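Local coordinates for protein aminotransferase class I and II (Anaerococcus prevotii, PDB 4EMY) that probably acts as a pyridoxal-phosphate-dependent transaminase, binding its cofactor in a homodimer, at residues S103-S116 / F286-W298. Numbering follows the deposited sequence.
Sequences SAIATPGGTGAIRS and FEASLAHSARCNW. With PLP (pyridoxal-5'-phosphate), chain E.
W298, P108 and I105 lead a buried contact with an apolar middle and polar groups at both ends: helix 286-297 and W298, just past its end, pack on edge strand 103-107 of the large mixed sheet and the turn at P108, in the cofactor-binding domain of a fold type I aminotransferase. Strand and helix run almost parallel (4°), their axes 9.1 Å apart. Where the strand gives way to the turn, CD of P108 sits over the centre of the six-membered ring of W298, a CH-pi contact of 3.4 Å to the centroid. CA of A294 covers the opposite face. OG of S116, which donates to O of G112 (2.8 Å), meets the ring edge at CH2, and NH2 of R115 comes to it at CZ3 (3.4 Å). With CG between the backbone N and the carbonyl carbon (chi1 58°), the indole is turned toward P108; an alanine here would probably leave P108 without its flat partner and open a gap beside S116 and R115. CD1 of I105 lies 3.6 Å from CE2 of F286, and CG2 of I105 meets CB of L290. At the far end OG of S103 donates to the anti lone pair of OE2 of E287 (2.8 Å). Beyond P108, backbone N of G110 and of T111 bond the PLP phosphate. E144 of the second subunit takes OG of S293, strand 271-277 pairs with strand 103-107, and helix 137-145 packs against R115.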
loop_
_atom_site.group_PDB
_atom_site.type_symbol
_atom_site.label_atom_id
_atom_site.label_comp_id
_atom_site.label_asym_id
_atom_site.label_seq_id
_atom_site.Cartn_x
_atom_site.Cartn_y
_atom_site.Cartn_z
ATOM N N SER A 103 -12.417 -8.127 14.220
ATOM C CA SER A 103 -12.335 -8.040 12.760
ATOM C C SER A 103 -10.924 -7.743 12.271
ATOM O O SER A 103 -10.166 -7.034 12.924
ATOM C CB SER A 103 -13.304 -6.991 12.221
ATOM O OG SER A 103 -13.459 -7.139 10.822
ATOM N N ALA A 104 -10.594 -8.305 11.109
ATOM C CA ALA A 104 -9.287 -8.150 10.481
ATOM C C ALA A 104 -9.457 -7.515 9.110
ATOM O O ALA A 104 -10.395 -7.843 8.387
ATOM C CB ALA A 104 -8.612 -9.503 10.360
ATOM N N ILE A 105 -8.565 -6.586 8.777
ATOM C CA ILE A 105 -8.551 -5.925 7.467
ATOM C C ILE A 105 -7.149 -5.979 6.868
ATOM O O ILE A 105 -6.194 -5.455 7.455
ATOM C CB ILE A 105 -9.018 -4.452 7.545
ATOM C CG1 ILE A 105 -10.537 -4.369 7.679
ATOM C CG2 ILE A 105 -8.621 -3.682 6.291
ATOM C CD1 ILE A 105 -11.034 -4.302 9.100
ATOM N N ALA A 106 -7.039 -6.610 5.697
ATOM C CA ALA A 106 -5.769 -6.720 4.977
ATOM C C ALA A 106 -5.103 -5.363 4.785
ATOM O O ALA A 106 -5.758 -4.384 4.429
ATOM C CB ALA A 106 -5.977 -7.403 3.635
ATOM N N THR A 107 -3.799 -5.320 5.036
ATOM C CA THR A 107 -2.997 -4.104 4.905
ATOM C C THR A 107 -1.674 -4.395 4.181
ATOM O O THR A 107 -1.214 -5.545 4.162
ATOM C CB THR A 107 -2.670 -3.510 6.285
ATOM O OG1 THR A 107 -2.143 -4.540 7.131
ATOM C CG2 THR A 107 -3.920 -2.857 6.935
ATOM N N PRO A 108 -1.050 -3.361 3.577
ATOM C CA PRO A 108 0.257 -3.642 2.976
ATOM C C PRO A 108 1.296 -3.826 4.087
ATOM O O PRO A 108 1.836 -2.846 4.624
ATOM C CB PRO A 108 0.525 -2.407 2.109
ATOM C CG PRO A 108 -0.284 -1.311 2.730
ATOM C CD PRO A 108 -1.449 -1.946 3.432
ATOM N N GLY A 109 1.524 -5.089 4.450
ATOM C CA GLY A 109 2.368 -5.444 5.595
ATOM C C GLY A 109 1.842 -4.895 6.913
ATOM O O GLY A 109 0.719 -4.392 6.985
ATOM N N GLY A 110 2.656 -4.988 7.959
ATOM C CA GLY A 110 2.289 -4.455 9.257
ATOM C C GLY A 110 2.242 -2.939 9.224
ATOM O O GLY A 110 1.412 -2.324 9.896
ATOM N N THR A 111 3.136 -2.343 8.435
ATOM C CA THR A 111 3.170 -0.900 8.231
ATOM C C THR A 111 1.766 -0.374 7.922
ATOM O O THR A 111 1.313 0.619 8.523
ATOM C CB THR A 111 4.163 -0.517 7.111
ATOM O OG1 THR A 111 5.480 -0.966 7.458
ATOM C CG2 THR A 111 4.192 0.992 6.889
ATOM N N GLY A 112 1.078 -1.061 7.007
ATOM C CA GLY A 112 -0.292 -0.721 6.641
ATOM C C GLY A 112 -1.221 -0.643 7.840
ATOM O O GLY A 112 -1.998 0.305 7.977
ATOM N N ALA A 113 -1.127 -1.635 8.721
ATOM C CA ALA A 113 -1.978 -1.703 9.894
ATOM C C ALA A 113 -1.693 -0.574 10.888
ATOM O O ALA A 113 -2.617 -0.010 11.470
ATOM C CB ALA A 113 -1.837 -3.053 10.565
ATOM N N ILE A 114 -0.421 -0.241 11.070
ATOM C CA ILE A 114 -0.033 0.753 12.062
ATOM C C ILE A 114 -0.482 2.166 11.690
ATOM O O ILE A 114 -1.060 2.863 12.521
ATOM C CB ILE A 114 1.485 0.709 12.350
ATOM C CG1 ILE A 114 1.796 -0.481 13.241
ATOM C CG2 ILE A 114 1.962 1.987 13.042
ATOM C CD1 ILE A 114 3.270 -0.771 13.331
ATOM N N ARG A 115 -0.224 2.577 10.449
ATOM C CA ARG A 115 -0.591 3.921 9.989
ATOM C C ARG A 115 -2.102 4.126 10.049
ATOM O O ARG A 115 -2.581 5.225 10.345
ATOM C CB ARG A 115 -0.096 4.179 8.557
ATOM C CG ARG A 115 -0.790 3.333 7.495
ATOM C CD ARG A 115 -1.016 4.066 6.177
ATOM N NE ARG A 115 -1.987 5.168 6.243
ATOM C CZ ARG A 115 -3.313 5.019 6.227
ATOM N NH1 ARG A 115 -4.103 6.082 6.290
ATOM N NH2 ARG A 115 -3.855 3.809 6.170
ATOM N N SER A 116 -2.838 3.053 9.756
ATOM C CA SER A 116 -4.285 3.098 9.707
ATOM C C SER A 116 -4.846 3.355 11.097
ATOM O O SER A 116 -5.779 4.141 11.257
ATOM C CB SER A 116 -4.820 1.802 9.108
ATOM O OG SER A 116 -4.398 1.695 7.762
ATOM N N PHE A 286 -14.928 0.446 12.828
ATOM C CA PHE A 286 -13.532 0.125 12.534
ATOM C C PHE A 286 -13.415 -0.445 11.126
ATOM O O PHE A 286 -12.630 0.055 10.323
ATOM C CB PHE A 286 -13.011 -0.851 13.596
ATOM C CG PHE A 286 -11.696 -1.499 13.268
ATOM C CD1 PHE A 286 -10.500 -0.830 13.480
ATOM C CD2 PHE A 286 -11.655 -2.805 12.791
ATOM C CE1 PHE A 286 -9.289 -1.442 13.191
ATOM C CE2 PHE A 286 -10.449 -3.421 12.507
ATOM C CZ PHE A 286 -9.266 -2.738 12.706
ATOM N N GLU A 287 -14.215 -1.472 10.829
ATOM C CA GLU A 287 -14.299 -2.065 9.487
ATOM C C GLU A 287 -14.544 -1.023 8.398
ATOM O O GLU A 287 -13.833 -0.995 7.401
ATOM C CB GLU A 287 -15.413 -3.114 9.424
ATOM C CG GLU A 287 -15.157 -4.388 10.212
ATOM C CD GLU A 287 -16.347 -5.336 10.204
ATOM O OE1 GLU A 287 -17.449 -4.906 9.795
ATOM O OE2 GLU A 287 -16.185 -6.509 10.608
ATOM N N ALA A 288 -15.551 -0.174 8.590
ATOM C CA ALA A 288 -15.896 0.861 7.618
ATOM C C ALA A 288 -14.740 1.823 7.380
ATOM O O ALA A 288 -14.451 2.185 6.241
ATOM C CB ALA A 288 -17.128 1.624 8.069
ATOM N N SER A 289 -14.075 2.213 8.465
ATOM C CA SER A 289 -13.014 3.200 8.417
ATOM C C SER A 289 -11.782 2.694 7.679
ATOM O O SER A 289 -11.298 3.348 6.756
ATOM C CB SER A 289 -12.637 3.635 9.825
ATOM O OG SER A 289 -11.764 4.747 9.777
ATOM N N LEU A 290 -11.279 1.534 8.088
ATOM C CA LEU A 290 -10.111 0.927 7.441
ATOM C C LEU A 290 -10.348 0.491 5.991
ATOM O O LEU A 290 -9.418 0.497 5.183
ATOM C CB LEU A 290 -9.537 -0.219 8.284
ATOM C CG LEU A 290 -8.409 0.223 9.227
ATOM C CD1 LEU A 290 -8.911 1.028 10.425
ATOM C CD2 LEU A 290 -7.604 -0.978 9.682
ATOM N N ALA A 291 -11.591 0.139 5.660
ATOM C CA ALA A 291 -11.957 -0.141 4.279
ATOM C C ALA A 291 -11.935 1.123 3.434
ATOM O O ALA A 291 -11.530 1.079 2.275
ATOM C CB ALA A 291 -13.314 -0.814 4.199
ATOM N N HIS A 292 -12.369 2.245 4.011
ATOM C CA HIS A 292 -12.300 3.524 3.313
ATOM C C HIS A 292 -10.871 3.950 3.163
ATOM O O HIS A 292 -10.478 4.448 2.115
ATOM C CB HIS A 292 -13.105 4.597 4.030
ATOM C CG HIS A 292 -13.234 5.887 3.252
ATOM N ND1 HIS A 292 -12.287 6.837 3.263
ATOM C CD2 HIS A 292 -14.245 6.356 2.424
ATOM C CE1 HIS A 292 -12.663 7.854 2.476
ATOM N NE2 HIS A 292 -13.865 7.562 1.969
ATOM N N SER A 293 -10.078 3.756 4.212
ATOM C CA SER A 293 -8.645 4.028 4.155
ATOM C C SER A 293 -7.946 3.151 3.116
ATOM O O SER A 293 -7.131 3.655 2.342
ATOM C CB SER A 293 -7.986 3.848 5.530
ATOM O OG SER A 293 -8.057 5.027 6.311
ATOM N N ALA A 294 -8.267 1.854 3.093
ATOM C CA ALA A 294 -7.649 0.921 2.127
ATOM C C ALA A 294 -7.934 1.360 0.704
ATOM O O ALA A 294 -7.060 1.289 -0.161
ATOM C CB ALA A 294 -8.135 -0.509 2.337
ATOM N N ARG A 295 -9.160 1.837 0.483
ATOM C CA ARG A 295 -9.607 2.213 -0.846
ATOM C C ARG A 295 -8.872 3.437 -1.337
ATOM O O ARG A 295 -8.595 3.565 -2.526
ATOM C CB ARG A 295 -11.116 2.469 -0.885
ATOM C CG ARG A 295 -11.672 2.383 -2.298
ATOM C CD ARG A 295 -11.215 1.068 -2.945
ATOM N NE ARG A 295 -11.070 1.100 -4.404
ATOM C CZ ARG A 295 -12.067 1.278 -5.268
ATOM N NH1 ARG A 295 -13.311 1.488 -4.845
ATOM N NH2 ARG A 295 -11.811 1.267 -6.570
ATOM N N CYS A 296 -8.538 4.314 -0.404
ATOM C CA CYS A 296 -7.882 5.558 -0.724
ATOM C C CYS A 296 -6.377 5.428 -0.813
ATOM O O CYS A 296 -5.750 6.084 -1.631
ATOM C CB CYS A 296 -8.275 6.623 0.292
ATOM S SG CYS A 296 -10.045 6.988 0.232
ATOM N N ASN A 297 -5.794 4.565 0.007
ATOM C CA ASN A 297 -4.341 4.493 0.098
ATOM C C ASN A 297 -3.651 3.412 -0.746
ATOM O O ASN A 297 -2.611 3.683 -1.337
ATOM C CB ASN A 297 -3.900 4.451 1.566
ATOM C CG ASN A 297 -4.294 5.715 2.326
ATOM O OD1 ASN A 297 -3.709 6.782 2.121
ATOM N ND2 ASN A 297 -5.291 5.602 3.199
ATOM N N TRP A 298 -4.220 2.211 -0.826
ATOM C CA TRP A 298 -3.588 1.134 -1.609
ATOM C C TRP A 298 -4.543 0.314 -2.446
ATOM O O TRP A 298 -4.130 -0.619 -3.140
ATOM C CB TRP A 298 -2.756 0.226 -0.706
ATOM C CG TRP A 298 -3.545 -0.402 0.411
ATOM C CD1 TRP A 298 -4.319 -1.558 0.360
ATOM C CD2 TRP A 298 -3.666 0.078 1.796
ATOM N NE1 TRP A 298 -4.895 -1.816 1.580
ATOM C CE2 TRP A 298 -4.545 -0.875 2.484
ATOM C CE3 TRP A 298 -3.152 1.156 2.507
ATOM C CZ2 TRP A 298 -4.873 -0.734 3.822
ATOM C CZ3 TRP A 298 -3.494 1.290 3.854
ATOM C CH2 TRP A 298 -4.333 0.367 4.494
HETATM N N1 PLP E . 6.950 -3.329 12.894
HETATM C C2 PLP E . 8.229 -3.448 13.410
HETATM C C2A PLP E . 8.473 -3.241 14.875
HETATM C C3 PLP E . 9.298 -3.775 12.579
HETATM O O3 PLP E . 10.555 -3.890 13.093
HETATM C C4 PLP E . 9.111 -3.970 11.227
HETATM C C4A PLP E . 10.257 -3.577 10.335
HETATM O O4A PLP E . 11.048 -4.422 9.907
HETATM C C5 PLP E . 7.819 -3.857 10.713
HETATM C C6 PLP E . 6.742 -3.530 11.546
HETATM C C5A PLP E . 7.610 -4.057 9.220
HETATM O O4P PLP E . 6.387 -4.688 8.910
HETATM P P PLP E . 6.043 -4.865 7.359
HETATM O O1P PLP E . 5.404 -3.576 6.917
HETATM O O2P PLP E . 5.133 -6.065 7.214
HETATM O O3P PLP E . 7.298 -5.083 6.551
#